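PDB 3DZT: long form salivary protein D7L1, which binds and sequesters biogenic amines and eicosanoids of the host response in separate pockets, and so modulates mosquito blood feeding. Local coordinates for residues A[50-55]-A[104-109]; A[71-76]-A[125-130]. All coordinates share one frame; numbering follows the deposited sequence.

Contact 1 of 2, residues A[50-55]-A[104-109]. With EAH ((5S,7E,9E,11Z,14Z)-5-hydroxyicosa-7,9,11,14-tetraenoic acid), chain C.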
loop_
_atom_site.group_PDB
_atom_site.type_symbol
_atom_site.label_atom_id
_atom_site.label_comp_id
_atom_site.label_asym_id
_atom_site.label_seq_id
_atom_site.Cartn_x
_atom_site.Cartn_y
_atom_site.Cartn_z
ATOM N N PHE A 50 14.059 3.632 -7.353
ATOM C CA PHE A 50 13.215 4.051 -6.213
ATOM C C PHE A 50 12.404 5.313 -6.593
ATOM O O PHE A 50 11.175 5.364 -6.410
ATOM C CB PHE A 50 14.068 4.318 -4.962
ATOM C CG PHE A 50 13.340 5.072 -3.882
ATOM C CD1 PHE A 50 12.232 4.505 -3.253
ATOM C CD2 PHE A 50 13.749 6.362 -3.510
ATOM C CE1 PHE A 50 11.502 5.208 -2.263
ATOM C CE2 PHE A 50 13.052 7.079 -2.497
ATOM C CZ PHE A 50 11.914 6.485 -1.870
ATOM N N GLY A 51 13.097 6.338 -7.090
ATOM C CA GLY A 51 12.433 7.589 -7.506
ATOM C C GLY A 51 11.342 7.313 -8.553
ATOM O O GLY A 51 10.205 7.757 -8.399
ATOM N N LYS A 52 11.686 6.592 -9.623
ATOM C CA LYS A 52 10.672 6.260 -10.655
ATOM C C LYS A 52 9.463 5.528 -10.052
ATOM O O LYS A 52 8.315 5.846 -10.372
ATOM C CB LYS A 52 11.279 5.441 -11.807
ATOM C CG LYS A 52 10.227 5.032 -12.847
ATOM C CD LYS A 52 10.694 3.909 -13.763
ATOM C CE LYS A 52 9.496 3.394 -14.568
ATOM N NZ LYS A 52 9.775 2.118 -15.231
ATOM N N CYS A 53 9.723 4.550 -9.180
ATOM C CA CYS A 53 8.657 3.796 -8.490
ATOM C C CYS A 53 7.639 4.717 -7.814
ATOM O O CYS A 53 6.424 4.573 -8.001
ATOM C CB CYS A 53 9.266 2.868 -7.448
ATOM S SG CYS A 53 8.100 1.822 -6.542
ATOM N N VAL A 54 8.124 5.650 -7.007
ATOM C CA VAL A 54 7.232 6.592 -6.312
ATOM C C VAL A 54 6.455 7.467 -7.320
ATOM O O VAL A 54 5.239 7.726 -7.171
ATOM C CB VAL A 54 8.033 7.482 -5.325
ATOM C CG1 VAL A 54 7.133 8.476 -4.637
ATOM C CG2 VAL A 54 8.779 6.593 -4.301
ATOM N N LEU A 55 7.167 7.956 -8.327
ATOM C CA LEU A 55 6.564 8.819 -9.349
ATOM C C LEU A 55 5.482 8.067 -10.124
ATOM O O LEU A 55 4.428 8.636 -10.446
ATOM C CB LEU A 55 7.635 9.330 -10.322
ATOM C CG LEU A 55 8.631 10.324 -9.734
ATOM C CD1 LEU A 55 9.862 10.488 -10.665
ATOM C CD2 LEU A 55 7.920 11.658 -9.472
ATOM N N ASN A 104 10.481 5.872 -20.531
ATOM C CA ASN A 104 10.079 5.104 -19.378
ATOM C C ASN A 104 11.164 4.125 -18.940
ATOM O O ASN A 104 11.024 2.902 -19.071
ATOM C CB ASN A 104 8.719 4.433 -19.640
ATOM C CG ASN A 104 8.837 3.058 -20.261
ATOM O OD1 ASN A 104 8.609 2.045 -19.588
ATOM N ND2 ASN A 104 9.164 3.007 -21.544
ATOM N N ASP A 105 12.266 4.684 -18.463
ATOM C CA ASP A 105 13.309 3.914 -17.801
ATOM C C ASP A 105 13.732 4.667 -16.555
ATOM O O ASP A 105 13.580 5.891 -16.502
ATOM C CB ASP A 105 14.496 3.638 -18.731
ATOM C CG ASP A 105 15.194 4.908 -19.211
ATOM O OD1 ASP A 105 14.847 5.395 -20.316
ATOM O OD2 ASP A 105 16.111 5.401 -18.514
ATOM N N CYS A 106 14.254 3.944 -15.559
ATOM C CA CYS A 106 14.574 4.570 -14.263
ATOM C C CYS A 106 15.478 5.796 -14.400
ATOM O O CYS A 106 15.160 6.860 -13.873
ATOM C CB CYS A 106 15.226 3.587 -13.294
ATOM S SG CYS A 106 14.246 2.135 -12.805
ATOM N N ALA A 107 16.596 5.646 -15.094
ATOM C CA ALA A 107 17.558 6.749 -15.199
ATOM C C ALA A 107 16.969 8.020 -15.826
ATOM O O ALA A 107 17.220 9.124 -15.315
ATOM C CB ALA A 107 18.847 6.311 -15.931
ATOM N N ALA A 108 16.194 7.865 -16.906
ATOM C CA ALA A 108 15.643 9.025 -17.628
ATOM C C ALA A 108 14.617 9.777 -16.781
ATOM O O ALA A 108 14.662 11.007 -16.696
ATOM C CB ALA A 108 15.031 8.608 -18.956
ATOM N N VAL A 109 13.719 9.021 -16.151
ATOM C CA VAL A 109 12.655 9.581 -15.320
ATOM C C VAL A 109 13.271 10.276 -14.109
ATOM O O VAL A 109 12.883 11.391 -13.759
ATOM C CB VAL A 109 11.681 8.466 -14.849
ATOM C CG1 VAL A 109 10.758 8.965 -13.757
ATOM C CG2 VAL A 109 10.873 7.947 -16.020
HETATM O O1 EAH C . 4.044 9.678 9.009
HETATM C C1 EAH C . 5.172 9.850 8.658
HETATM O O2 EAH C . 6.076 9.416 9.328
HETATM C C2 EAH C . 5.516 10.640 7.434
HETATM C C3 EAH C . 6.916 10.244 7.085
HETATM C C4 EAH C . 7.023 9.505 5.766
HETATM C C5 EAH C . 8.385 9.761 5.135
HETATM O O3 EAH C . 8.525 10.989 4.671
HETATM C C6 EAH C . 8.751 8.668 4.150
HETATM C C7 EAH C . 9.983 8.951 3.332
HETATM C C8 EAH C . 9.743 8.856 1.874
HETATM C C9 EAH C . 10.795 9.450 1.100
HETATM C C10 EAH C . 10.468 9.721 -0.145
HETATM C C11 EAH C . 11.620 10.323 -0.754
HETATM C C12 EAH C . 11.620 10.890 -1.925
HETATM C C13 EAH C . 10.413 10.857 -2.776
HETATM C C14 EAH C . 10.712 10.137 -4.051
HETATM C C15 EAH C . 10.576 10.543 -5.285
HETATM C C16 EAH C . 10.066 11.874 -5.707
HETATM C C17 EAH C . 8.573 11.889 -5.832
HETATM C C18 EAH C . 8.068 12.453 -4.548
HETATM C C19 EAH C . 6.773 13.209 -4.576
HETATM C C20 EAH C . 5.571 12.352 -4.707
#
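The CA atoms of K52, within helix 45-58, and C106, at the start of helix 106-119, lie 5.6 Å apart, the closest pair of CA atoms across the two segments. K52 carries most of the contact. Its CG is anti to the backbone N (chi1 177°) and the chain beyond is extended, which lays the methylenes over the first turn of the other helix. K52 CD sits 4.0 Å from C106 CA and 4.1 Å from C106 SG, while NZ runs on toward the carbonyl of N104. Nearer the backbone, K52 CB and CG touch V109 CG1, and the two side chains cross at about a right angle. The same methyl meets L55, with CD1 of L55 3.6 Å from CG1 of V109. The C106-C49 disulfide ties the same two helices covalently, and C53-C16 fastens helix 45-58 to helix 6-20, as in the PBP/GOBP fold. D105 is the N-cap of helix 106-119, and its OD2 accepts from A108 N at 2.9 Å, from above the carboxylate plane. The other L55 methyl, CD2, rests 3.7 Å from C17 of the bound hydroxyeicosatetraenoic acid. V54 and F50 also touch the lipid, with the F50 ring meeting C10 at its edge.

Contact 2 of 2, residues A[71-76]-A[125-130]. With EAH ((5S,7E,9E,11Z,14Z)-5-hydroxyicosa-7,9,11,14-tetraenoic acid), chain C.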
loop_
_atom_site.group_PDB
_atom_site.type_symbol
_atom_site.label_atom_id
_atom_site.label_comp_id
_atom_site.label_asym_id
_atom_site.label_seq_id
_atom_site.Cartn_x
_atom_site.Cartn_y
_atom_site.Cartn_z
ATOM N N SER A 71 -1.423 16.844 -12.685
ATOM C CA SER A 71 -2.795 16.741 -12.193
ATOM C C SER A 71 -2.871 16.245 -10.760
ATOM O O SER A 71 -3.675 16.760 -9.983
ATOM C CB SER A 71 -3.643 15.833 -13.105
ATOM O OG SER A 71 -3.614 16.370 -14.414
ATOM N N VAL A 72 -2.042 15.254 -10.409
ATOM C CA VAL A 72 -2.097 14.667 -9.068
ATOM C C VAL A 72 -1.720 15.706 -8.017
ATOM O O VAL A 72 -2.213 15.637 -6.891
ATOM C CB VAL A 72 -1.242 13.349 -8.907
ATOM C CG1 VAL A 72 0.203 13.608 -9.039
ATOM C CG2 VAL A 72 -1.499 12.666 -7.565
ATOM N N ILE A 73 -0.867 16.665 -8.394
ATOM C CA ILE A 73 -0.476 17.740 -7.472
ATOM C C ILE A 73 -1.694 18.587 -7.148
ATOM O O ILE A 73 -1.976 18.868 -5.979
ATOM C CB ILE A 73 0.661 18.631 -8.029
ATOM C CG1 ILE A 73 1.971 17.827 -8.117
ATOM C CG2 ILE A 73 0.866 19.879 -7.129
ATOM C CD1 ILE A 73 3.023 18.494 -8.975
ATOM N N GLN A 74 -2.425 18.969 -8.190
ATOM C CA GLN A 74 -3.643 19.741 -7.983
ATOM C C GLN A 74 -4.685 18.942 -7.197
ATOM O O GLN A 74 -5.326 19.483 -6.287
ATOM C CB GLN A 74 -4.187 20.286 -9.304
ATOM C CG GLN A 74 -3.342 21.436 -9.914
ATOM C CD GLN A 74 -3.096 22.636 -8.959
ATOM O OE1 GLN A 74 -3.955 23.027 -8.164
ATOM N NE2 GLN A 74 -1.911 23.220 -9.061
ATOM N N GLU A 75 -4.831 17.657 -7.519
ATOM C CA GLU A 75 -5.768 16.799 -6.792
ATOM C C GLU A 75 -5.389 16.674 -5.324
ATOM O O GLU A 75 -6.256 16.697 -4.442
ATOM C CB GLU A 75 -5.874 15.409 -7.433
ATOM C CG GLU A 75 -6.773 15.377 -8.668
ATOM C CD GLU A 75 -8.174 15.924 -8.393
ATOM O OE1 GLU A 75 -8.965 15.231 -7.709
ATOM O OE2 GLU A 75 -8.473 17.048 -8.854
ATOM N N GLN A 76 -4.086 16.556 -5.068
ATOM C CA GLN A 76 -3.592 16.402 -3.708
ATOM C C GLN A 76 -3.851 17.670 -2.889
ATOM O O GLN A 76 -4.285 17.590 -1.735
ATOM C CB GLN A 76 -2.104 16.020 -3.707
ATOM C CG GLN A 76 -1.565 15.629 -2.340
ATOM C CD GLN A 76 -2.040 14.239 -1.873
ATOM O OE1 GLN A 76 -2.690 13.504 -2.617
ATOM N NE2 GLN A 76 -1.691 13.881 -0.640
ATOM N N LYS A 125 7.150 17.393 -0.269
ATOM C CA LYS A 125 7.175 16.683 1.019
ATOM C C LYS A 125 5.929 16.968 1.857
ATOM O O LYS A 125 5.304 16.030 2.368
ATOM C CB LYS A 125 8.425 17.084 1.798
ATOM C CG LYS A 125 8.724 16.259 3.041
ATOM C CD LYS A 125 10.112 16.696 3.544
ATOM C CE LYS A 125 10.799 15.624 4.331
ATOM N NZ LYS A 125 9.978 15.201 5.484
ATOM N N ASN A 126 5.573 18.251 1.997
ATOM C CA ASN A 126 4.403 18.640 2.797
ATOM C C ASN A 126 3.103 18.103 2.225
ATOM O O ASN A 126 2.278 17.557 2.957
ATOM C CB ASN A 126 4.347 20.164 2.935
ATOM C CG ASN A 126 5.446 20.700 3.860
ATOM O OD1 ASN A 126 6.229 19.939 4.391
ATOM N ND2 ASN A 126 5.501 22.005 4.038
ATOM N N LEU A 127 2.951 18.244 0.908
ATOM C CA LEU A 127 1.712 17.889 0.219
ATOM C C LEU A 127 1.448 16.400 0.253
ATOM O O LEU A 127 0.297 15.979 0.334
ATOM C CB LEU A 127 1.791 18.290 -1.243
ATOM C CG LEU A 127 1.050 19.496 -1.774
ATOM C CD1 LEU A 127 0.987 19.374 -3.288
ATOM C CD2 LEU A 127 -0.383 19.599 -1.176
ATOM N N PHE A 128 2.522 15.627 0.163
ATOM C CA PHE A 128 2.423 14.173 -0.009
ATOM C C PHE A 128 2.733 13.380 1.265
ATOM O O PHE A 128 3.171 12.219 1.199
ATOM C CB PHE A 128 3.240 13.702 -1.232
ATOM C CG PHE A 128 2.582 14.064 -2.558
ATOM C CD1 PHE A 128 1.508 13.300 -3.038
ATOM C CD2 PHE A 128 2.989 15.176 -3.286
ATOM C CE1 PHE A 128 0.859 13.625 -4.232
ATOM C CE2 PHE A 128 2.340 15.519 -4.502
ATOM C CZ PHE A 128 1.258 14.752 -4.954
ATOM N N HIS A 129 2.447 13.997 2.415
ATOM C CA HIS A 129 2.472 13.302 3.711
ATOM C C HIS A 129 3.868 12.815 4.058
ATOM O O HIS A 129 4.050 11.731 4.611
ATOM C CB HIS A 129 1.436 12.168 3.741
ATOM C CG HIS A 129 0.052 12.632 3.407
ATOM N ND1 HIS A 129 -0.565 13.674 4.069
ATOM C CD2 HIS A 129 -0.842 12.187 2.491
ATOM C CE1 HIS A 129 -1.772 13.861 3.567
ATOM N NE2 HIS A 129 -1.974 12.956 2.621
ATOM N N GLY A 130 4.848 13.651 3.732
ATOM C CA GLY A 130 6.236 13.354 4.031
ATOM C C GLY A 130 6.728 14.109 5.256
ATOM O O GLY A 130 7.799 13.788 5.790
HETATM O O1 EAH C . 4.044 9.678 9.009
HETATM C C1 EAH C . 5.172 9.850 8.658
HETATM O O2 EAH C . 6.076 9.416 9.328
HETATM C C2 EAH C . 5.516 10.640 7.434
HETATM C C3 EAH C . 6.916 10.244 7.085
HETATM C C4 EAH C . 7.023 9.505 5.766
HETATM C C5 EAH C . 8.385 9.761 5.135
HETATM O O3 EAH C . 8.525 10.989 4.671
HETATM C C6 EAH C . 8.751 8.668 4.150
HETATM C C7 EAH C . 9.983 8.951 3.332
HETATM C C8 EAH C . 9.743 8.856 1.874
HETATM C C9 EAH C . 10.795 9.450 1.100
HETATM C C10 EAH C . 10.468 9.721 -0.145
HETATM C C11 EAH C . 11.620 10.323 -0.754
HETATM C C12 EAH C . 11.620 10.890 -1.925
HETATM C C13 EAH C . 10.413 10.857 -2.776
HETATM C C14 EAH C . 10.712 10.137 -4.051
HETATM C C15 EAH C . 10.576 10.543 -5.285
HETATM C C16 EAH C . 10.066 11.874 -5.707
HETATM C C17 EAH C . 8.573 11.889 -5.832
HETATM C C18 EAH C . 8.068 12.453 -4.548
HETATM C C19 EAH C . 6.773 13.209 -4.576
HETATM C C20 EAH C . 5.571 12.352 -4.707
#
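The F128 ring lies between Q76 on one face and the tail of the bound 5-hydroxyicosatetraenoic acid on the other. Q76 CG makes a CH-pi contact, 4.0 Å from the centroid of the F128 ring and offset toward the rim. On the opposite face, C20 of the lipid is also offset toward the rim. The Q76 amide is nearly parallel to the F128 ring, with 18° between the planes. V72 and I73 add to the packing: V72 CG2 approaches F128 CE1, and I73 CG1 approaches F128 CE2 at 4.3 Å. The imidazole of H129 is turned steeply against the Q76 amide.

The Q76 side chain starts out trans to its own backbone N and then bends at chi2 (74°), which carries it across the ring. Its NE2 then donates to L127 O at 3.0 Å, with an N-H...O angle of 156°. The acceptor lies close to the amide plane of Q76. The amide's OE1 accepts from F4 N, so both ends of the group are held. Farther along, I73 CG2 packs on L127 CD1 at 3.9 Å.

Helix 121-127 ends here, and the chain turns through F128 and H129 to G130, part of the leukotriene E4 site in the N-terminal lipid pocket. G130 O accepts from the lipid hydroxyl O3 at 3.1 Å and from K125 NZ at 2.6 Å. The fixed amide backs one face of F128 while the other face meets the lipid tail; the G130 carbonyl takes the hydroxyl, and the lysine charge probably polarises it.

Overall arrangement
From the N terminus, after helices 6-20 and 27-34, the chain enters helix 45-58, then passes the short hairpin of strands 61-62 and 67-68 to helix 71-79. Helix 86-97 follows. Contact 1 closes its loop when the chain reaches the start of helix 106-119. Contact 2 closes next, at the end of helix 121-127, which directly follows helix 106-119. The segments alternate along the chain, so the two loops cross. Their centres are 18 Å apart and the nearest atoms about 7 Å apart, without touching. Both contacts touch the same lipid. Contact 1 ties helix 45-58 to helix 106-119, and contact 2 ties helix 71-79 to the end of helix 121-127.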